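Local coordinates for protein D-glycerate 3-kinase (Cryptococcus neoformans var. grubii serotype A, PDB 6CKG) that probably transfers a phosphate group from ATP to the 3-hydroxyl of D-glycerate, acting as a P-loop kinase, at residues P218-Y223 against M292-L297; V259-L264 against V284-N289. All coordinates share one frame; numbering follows the deposited sequence.

Contact 1. Residues P218-Y223 against M292-L297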
loop_
_atom_site.group_PDB
_atom_site.type_symbol
_atom_site.label_atom_id
_atom_site.label_comp_id
_atom_site.label_asym_id
_atom_site.label_seq_id
_atom_site.Cartn_x
_atom_site.Cartn_y
_atom_site.Cartn_z
ATOM N N PRO A 218 -17.978 -0.960 -14.063
ATOM C CA PRO A 218 -17.149 -0.271 -13.063
ATOM C C PRO A 218 -17.710 -0.493 -11.661
ATOM O O PRO A 218 -18.907 -0.321 -11.413
ATOM C CB PRO A 218 -17.217 1.200 -13.491
ATOM C CG PRO A 218 -17.583 1.151 -14.967
ATOM C CD PRO A 218 -18.511 -0.030 -15.075
ATOM N N THR A 219 -16.837 -0.903 -10.738
ATOM C CA THR A 219 -17.328 -1.296 -9.422
ATOM C C THR A 219 -17.832 -0.114 -8.602
ATOM O O THR A 219 -18.585 -0.325 -7.646
ATOM C CB THR A 219 -16.245 -2.037 -8.645
ATOM O OG1 THR A 219 -15.134 -1.164 -8.426
ATOM C CG2 THR A 219 -15.787 -3.259 -9.418
ATOM N N ILE A 220 -17.449 1.121 -8.937
ATOM C CA ILE A 220 -17.977 2.245 -8.168
ATOM C C ILE A 220 -19.493 2.302 -8.286
ATOM O O ILE A 220 -20.169 2.783 -7.371
ATOM C CB ILE A 220 -17.336 3.586 -8.590
ATOM C CG1 ILE A 220 -17.558 3.871 -10.068
ATOM C CG2 ILE A 220 -15.845 3.597 -8.239
ATOM C CD1 ILE A 220 -17.061 5.268 -10.507
ATOM N N LEU A 221 -20.054 1.789 -9.389
ATOM C CA LEU A 221 -21.506 1.767 -9.552
ATOM C C LEU A 221 -22.185 0.804 -8.589
ATOM O O LEU A 221 -23.413 0.826 -8.495
ATOM C CB LEU A 221 -21.889 1.397 -10.986
ATOM C CG LEU A 221 -21.466 2.377 -12.092
ATOM C CD1 LEU A 221 -21.963 1.907 -13.436
ATOM C CD2 LEU A 221 -21.992 3.780 -11.804
ATOM N N LEU A 222 -21.425 -0.047 -7.887
ATOM C CA LEU A 222 -22.021 -0.899 -6.865
ATOM C C LEU A 222 -22.337 -0.142 -5.583
ATOM O O LEU A 222 -23.012 -0.690 -4.707
ATOM C CB LEU A 222 -21.091 -2.076 -6.540
ATOM C CG LEU A 222 -20.820 -3.098 -7.649
ATOM C CD1 LEU A 222 -19.623 -3.955 -7.282
ATOM C CD2 LEU A 222 -22.052 -3.968 -7.908
ATOM N N TYR A 223 -21.884 1.102 -5.458
ATOM C CA TYR A 223 -21.923 1.826 -4.197
ATOM C C TYR A 223 -22.621 3.165 -4.381
ATOM O O TYR A 223 -22.615 3.742 -5.472
ATOM C CB TYR A 223 -20.486 2.013 -3.661
ATOM C CG TYR A 223 -19.831 0.679 -3.389
ATOM C CD1 TYR A 223 -20.130 -0.041 -2.231
ATOM C CD2 TYR A 223 -18.945 0.115 -4.305
ATOM C CE1 TYR A 223 -19.556 -1.285 -1.991
ATOM C CE2 TYR A 223 -18.362 -1.121 -4.069
ATOM C CZ TYR A 223 -18.666 -1.808 -2.916
ATOM O OH TYR A 223 -18.082 -3.029 -2.702
ATOM N N MET A 292 -11.770 -2.613 -5.469
ATOM C CA MET A 292 -11.745 -2.052 -6.820
ATOM C C MET A 292 -12.215 -0.600 -6.930
ATOM O O MET A 292 -11.641 0.135 -7.749
ATOM C CB MET A 292 -12.576 -2.940 -7.759
ATOM C CG MET A 292 -11.765 -3.934 -8.557
ATOM S SD MET A 292 -10.522 -3.164 -9.621
ATOM C CE MET A 292 -9.073 -3.967 -8.969
ATOM N N PRO A 293 -13.232 -0.128 -6.192
ATOM C CA PRO A 293 -13.581 1.301 -6.312
ATOM C C PRO A 293 -12.431 2.219 -5.948
ATOM O O PRO A 293 -12.306 3.304 -6.530
ATOM C CB PRO A 293 -14.760 1.474 -5.342
ATOM C CG PRO A 293 -15.228 0.118 -5.022
ATOM C CD PRO A 293 -14.107 -0.827 -5.234
ATOM N N SER A 294 -11.565 1.798 -5.020
ATOM C CA SER A 294 -10.427 2.630 -4.660
ATOM C C SER A 294 -9.409 2.698 -5.789
ATOM O O SER A 294 -8.827 3.761 -6.028
ATOM C CB SER A 294 -9.767 2.111 -3.376
ATOM O OG SER A 294 -10.530 2.482 -2.234
ATOM N N TYR A 295 -9.142 1.564 -6.453
ATOM C CA TYR A 295 -8.300 1.579 -7.647
ATOM C C TYR A 295 -8.885 2.493 -8.714
ATOM O O TYR A 295 -8.167 3.297 -9.319
ATOM C CB TYR A 295 -8.137 0.163 -8.211
ATOM C CG TYR A 295 -7.281 -0.784 -7.386
ATOM C CD1 TYR A 295 -5.894 -0.775 -7.489
ATOM C CD2 TYR A 295 -7.865 -1.718 -6.544
ATOM C CE1 TYR A 295 -5.107 -1.657 -6.745
ATOM C CE2 TYR A 295 -7.086 -2.602 -5.796
ATOM C CZ TYR A 295 -5.716 -2.565 -5.900
ATOM O OH TYR A 295 -4.960 -3.450 -5.162
ATOM N N GLU A 296 -10.195 2.370 -8.964
ATOM C CA GLU A 296 -10.836 3.145 -10.027
ATOM C C GLU A 296 -10.753 4.645 -9.759
ATOM O O GLU A 296 -10.471 5.430 -10.671
ATOM C CB GLU A 296 -12.294 2.710 -10.185
ATOM C CG GLU A 296 -12.458 1.273 -10.676
ATOM C CD GLU A 296 -13.906 0.812 -10.701
ATOM O OE1 GLU A 296 -14.808 1.662 -10.601
ATOM O OE2 GLU A 296 -14.145 -0.404 -10.847
ATOM N N LEU A 297 -10.996 5.064 -8.515
ATOM C CA LEU A 297 -11.114 6.481 -8.186
ATOM C C LEU A 297 -9.792 7.159 -7.839
ATOM O O LEU A 297 -9.612 8.341 -8.148
ATOM C CB LEU A 297 -12.061 6.665 -7.003
ATOM C CG LEU A 297 -13.535 6.359 -7.253
ATOM C CD1 LEU A 297 -14.298 6.604 -5.973
ATOM C CD2 LEU A 297 -14.070 7.235 -8.377
#

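Contact 2. Residues V259-L264 against V284-N289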
loop_
_atom_site.group_PDB
_atom_site.type_symbol
_atom_site.label_atom_id
_atom_site.label_comp_id
_atom_site.label_asym_id
_atom_site.label_seq_id
_atom_site.Cartn_x
_atom_site.Cartn_y
_atom_site.Cartn_z
ATOM N N VAL A 259 -6.544 -8.010 -11.405
ATOM C CA VAL A 259 -6.551 -8.073 -9.944
ATOM C C VAL A 259 -7.480 -9.177 -9.452
ATOM O O VAL A 259 -7.138 -9.923 -8.524
ATOM C CB VAL A 259 -6.930 -6.704 -9.353
ATOM C CG1 VAL A 259 -6.989 -6.777 -7.840
ATOM C CG2 VAL A 259 -5.935 -5.640 -9.802
ATOM N N TRP A 260 -8.664 -9.301 -10.067
ATOM C CA TRP A 260 -9.564 -10.412 -9.759
ATOM C C TRP A 260 -8.894 -11.751 -10.035
ATOM O O TRP A 260 -8.935 -12.667 -9.206
ATOM C CB TRP A 260 -10.845 -10.316 -10.594
ATOM C CG TRP A 260 -11.923 -9.410 -10.085
ATOM C CD1 TRP A 260 -12.765 -9.636 -9.026
ATOM C CD2 TRP A 260 -12.321 -8.153 -10.650
ATOM N NE1 TRP A 260 -13.642 -8.583 -8.884
ATOM C CE2 TRP A 260 -13.391 -7.661 -9.868
ATOM C CE3 TRP A 260 -11.866 -7.389 -11.733
ATOM C CZ2 TRP A 260 -14.013 -6.441 -10.138
ATOM C CZ3 TRP A 260 -12.486 -6.178 -11.997
ATOM C CH2 TRP A 260 -13.547 -5.717 -11.203
ATOM N N THR A 261 -8.308 -11.892 -11.226
ATOM C CA THR A 261 -7.697 -13.156 -11.618
ATOM C C THR A 261 -6.555 -13.530 -10.675
ATOM O O THR A 261 -6.468 -14.672 -10.209
ATOM C CB THR A 261 -7.201 -13.056 -13.060
ATOM O OG1 THR A 261 -8.296 -12.705 -13.915
ATOM C CG2 THR A 261 -6.586 -14.378 -13.510
ATOM N N TRP A 262 -5.675 -12.571 -10.378
ATOM C CA TRP A 262 -4.555 -12.823 -9.475
ATOM C C TRP A 262 -5.037 -13.204 -8.078
ATOM O O TRP A 262 -4.522 -14.146 -7.466
ATOM C CB TRP A 262 -3.660 -11.589 -9.405
ATOM C CG TRP A 262 -2.854 -11.337 -10.635
ATOM C CD1 TRP A 262 -2.483 -12.248 -11.580
ATOM C CD2 TRP A 262 -2.314 -10.076 -11.055
ATOM N NE1 TRP A 262 -1.742 -11.630 -12.565
ATOM C CE2 TRP A 262 -1.622 -10.298 -12.262
ATOM C CE3 TRP A 262 -2.344 -8.783 -10.522
ATOM C CZ2 TRP A 262 -0.971 -9.274 -12.950
ATOM C CZ3 TRP A 262 -1.699 -7.767 -11.208
ATOM C CH2 TRP A 262 -1.025 -8.019 -12.414
ATOM N N ARG A 263 -6.021 -12.473 -7.547
ATOM C CA ARG A 263 -6.474 -12.760 -6.190
ATOM C C ARG A 263 -7.149 -14.121 -6.104
ATOM O O ARG A 263 -7.074 -14.784 -5.063
ATOM C CB ARG A 263 -7.413 -11.659 -5.699
ATOM C CG ARG A 263 -7.737 -11.743 -4.208
ATOM C CD ARG A 263 -6.471 -11.728 -3.358
ATOM N NE ARG A 263 -6.752 -11.860 -1.931
ATOM C CZ ARG A 263 -6.970 -13.019 -1.317
ATOM N NH1 ARG A 263 -6.943 -14.151 -2.009
ATOM N NH2 ARG A 263 -7.217 -13.052 -0.011
ATOM N N LEU A 264 -7.808 -14.559 -7.182
ATOM C CA LEU A 264 -8.332 -15.922 -7.231
ATOM C C LEU A 264 -7.200 -16.946 -7.244
ATOM O O LEU A 264 -7.245 -17.941 -6.510
ATOM C CB LEU A 264 -9.232 -16.106 -8.453
ATOM C CG LEU A 264 -10.723 -15.881 -8.209
ATOM C CD1 LEU A 264 -11.517 -16.115 -9.485
ATOM C CD2 LEU A 264 -11.213 -16.796 -7.099
ATOM N N VAL A 284 -14.186 -14.457 -2.986
ATOM C CA VAL A 284 -13.067 -13.660 -3.487
ATOM C C VAL A 284 -13.584 -12.510 -4.351
ATOM O O VAL A 284 -13.095 -11.376 -4.264
ATOM C CB VAL A 284 -12.072 -14.551 -4.257
ATOM C CG1 VAL A 284 -11.020 -13.696 -4.952
ATOM C CG2 VAL A 284 -11.407 -15.561 -3.312
ATOM N N ARG A 285 -14.597 -12.779 -5.180
ATOM C CA ARG A 285 -15.181 -11.732 -6.015
ATOM C C ARG A 285 -15.725 -10.580 -5.170
ATOM O O ARG A 285 -15.393 -9.411 -5.410
ATOM C CB ARG A 285 -16.285 -12.328 -6.890
ATOM C CG ARG A 285 -16.771 -11.411 -8.001
ATOM C CD ARG A 285 -17.894 -12.059 -8.805
ATOM N NE ARG A 285 -19.117 -12.212 -8.018
ATOM C CZ ARG A 285 -20.054 -11.274 -7.912
ATOM N NH1 ARG A 285 -19.905 -10.115 -8.546
ATOM N NH2 ARG A 285 -21.138 -11.493 -7.176
ATOM N N HIS A 286 -16.570 -10.892 -4.175
ATOM C CA HIS A 286 -17.081 -9.862 -3.270
ATOM C C HIS A 286 -15.948 -9.157 -2.526
ATOM O O HIS A 286 -16.008 -7.944 -2.278
ATOM C CB HIS A 286 -18.065 -10.476 -2.269
ATOM C CG HIS A 286 -19.297 -11.059 -2.896
ATOM N ND1 HIS A 286 -20.180 -10.311 -3.645
ATOM C CD2 HIS A 286 -19.804 -12.315 -2.863
ATOM C CE1 HIS A 286 -21.171 -11.083 -4.057
ATOM N NE2 HIS A 286 -20.967 -12.303 -3.596
ATOM N N PHE A 287 -14.916 -9.906 -2.141
ATOM C CA PHE A 287 -13.767 -9.308 -1.469
ATOM C C PHE A 287 -13.111 -8.242 -2.343
ATOM O O PHE A 287 -12.852 -7.121 -1.890
ATOM C CB PHE A 287 -12.776 -10.413 -1.103
ATOM C CG PHE A 287 -11.496 -9.928 -0.488
ATOM C CD1 PHE A 287 -11.405 -9.718 0.880
ATOM C CD2 PHE A 287 -10.367 -9.733 -1.269
ATOM C CE1 PHE A 287 -10.206 -9.295 1.458
ATOM C CE2 PHE A 287 -9.159 -9.313 -0.696
ATOM C CZ PHE A 287 -9.085 -9.097 0.669
ATOM N N ILE A 288 -12.851 -8.569 -3.608
ATOM C CA ILE A 288 -12.119 -7.652 -4.468
ATOM C C ILE A 288 -13.019 -6.495 -4.895
ATOM O O ILE A 288 -12.535 -5.385 -5.148
ATOM C CB ILE A 288 -11.529 -8.415 -5.670
ATOM C CG1 ILE A 288 -10.275 -9.199 -5.249
ATOM C CG2 ILE A 288 -11.162 -7.476 -6.821
ATOM C CD1 ILE A 288 -9.102 -8.322 -4.757
ATOM N N ASN A 289 -14.337 -6.715 -4.939
ATOM C CA ASN A 289 -15.256 -5.632 -5.264
ATOM C C ASN A 289 -15.247 -4.534 -4.208
ATOM O O ASN A 289 -15.666 -3.411 -4.507
ATOM C CB ASN A 289 -16.678 -6.174 -5.445
ATOM C CG ASN A 289 -16.863 -6.895 -6.760
ATOM O OD1 ASN A 289 -16.093 -6.706 -7.695
ATOM N ND2 ASN A 289 -17.895 -7.718 -6.841
#

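Contact 1. Residues P218-Y223 against M292-L297
Glu296 reaches from its helix to the start of the 3-10 segment 219-222 and binds it through both carboxylate oxygens. OE2 accepts the backbone N-H of Thr219 on its syn lone pair, with N and OE2 2.7 Å apart in a fairly straight bond (155°). OE1 takes the N-H of Ile220 more loosely, Ile220 N to Glu296 OE1 being 3.2 Å, from the syn side but out of the carboxylate plane. A third donor is the Thr219 hydroxyl: OG1 lies 2.7 Å from Glu296 OE2 and comes from above that plane. Threonine suits the place because its hydroxyl supplies a further donor to the oxygen that its own N-H already binds; chi1 of 63° sets OG1 there, between the backbone N and carbonyl carbon. Glutamate suits the site because its chain, extended beyond CG, carries two acceptor oxygens across from the helix to adjacent peptide N-H groups.

Apolar packing flanks this polar site. Ile220 places CG2 3.8 Å from Pro293 CB and 3.7 Å from Leu297 CG, while Tyr223 meets the proline about at a right angle, its CE2 3.5 Å from Pro293 CG. Proline fits the kinked turn, where its nitrogen has no hydrogen to give; Thr219 OG1 lies close to it without bonding. Leu228 of helix 225-236 packs on Ile220, Tyr223 and Pro293.

Three donors thus hold one carboxylate and restrict its rotation. Two are peptide N-H groups opening a 3-10 turn, whose local dipoles probably favour the charged form of Glu296, and the bonds fix the loop to the helix.

Contact 2. Residues V259-L264 against V284-N289
Ile288 and Trp260 form the tight part of this helix pair. The CG2 methyl of Ile288 rests over the indole five-membered ring, 3.5 Å from its centroid and 18° off the normal, a CH-pi contact. With chi1 of -77° sending CG1 away from the indole, CD1 lies 3.7 Å from Arg263 CG and 4.0 Å from Val259 CG1. A beta-branched residue is apt here, since its two branches meet different neighbours, CG2 the indole and CG1 with CD1 the side chains of Arg263 and Val259. At the indole edge, Trp260 NE1 gives a weak bond to Asn289 OD1 (3.3 Å), the amide plane standing steeply across the ring.

Toward solvent the fit is looser. An arginine suits this border, since its methylenes pack on Ile288 while its guanidinium makes a salt bridge with Glu267 through NH1; Arg263 NE lies 3.7 Å from Phe287 CE2, the two planes steeply inclined. At the margin, partly exposed Leu264 sets CD2 3.7 Å from Val284 CB.

The axes of 259-264 and 284-289 come within 9.9 Å at 131°, roughly midway between perpendicular and antiparallel. Val259, beside the interface, also touches Pro55, just after strand 48-53. On the far flank of helix 258-273, Trp262 bonds to the Ile320 carbonyl, in the turn between strands 313-318 and 324-329.

Overall arrangement
From the N terminus, the chain builds strand 48-53 and the P-loop region before helix 191-204 leads to the loop 218-223. Contact 1 later brings this loop against helix 281-298, closing 68 intervening residues. Within that span lie helix 225-236, strand 247-253 and helix 258-273; contact 2 then closes a much shorter interval of 19 residues, pairing the last of these helices with the start of the next. It is therefore nested in contact 1, and helix 281-298 serves both. The centres are about 13 Å apart, and Met292 bridges them by packing on Val259 and Trp260. The chain then returns to the sheet at strand 313-318, parallel to and beside 247-253.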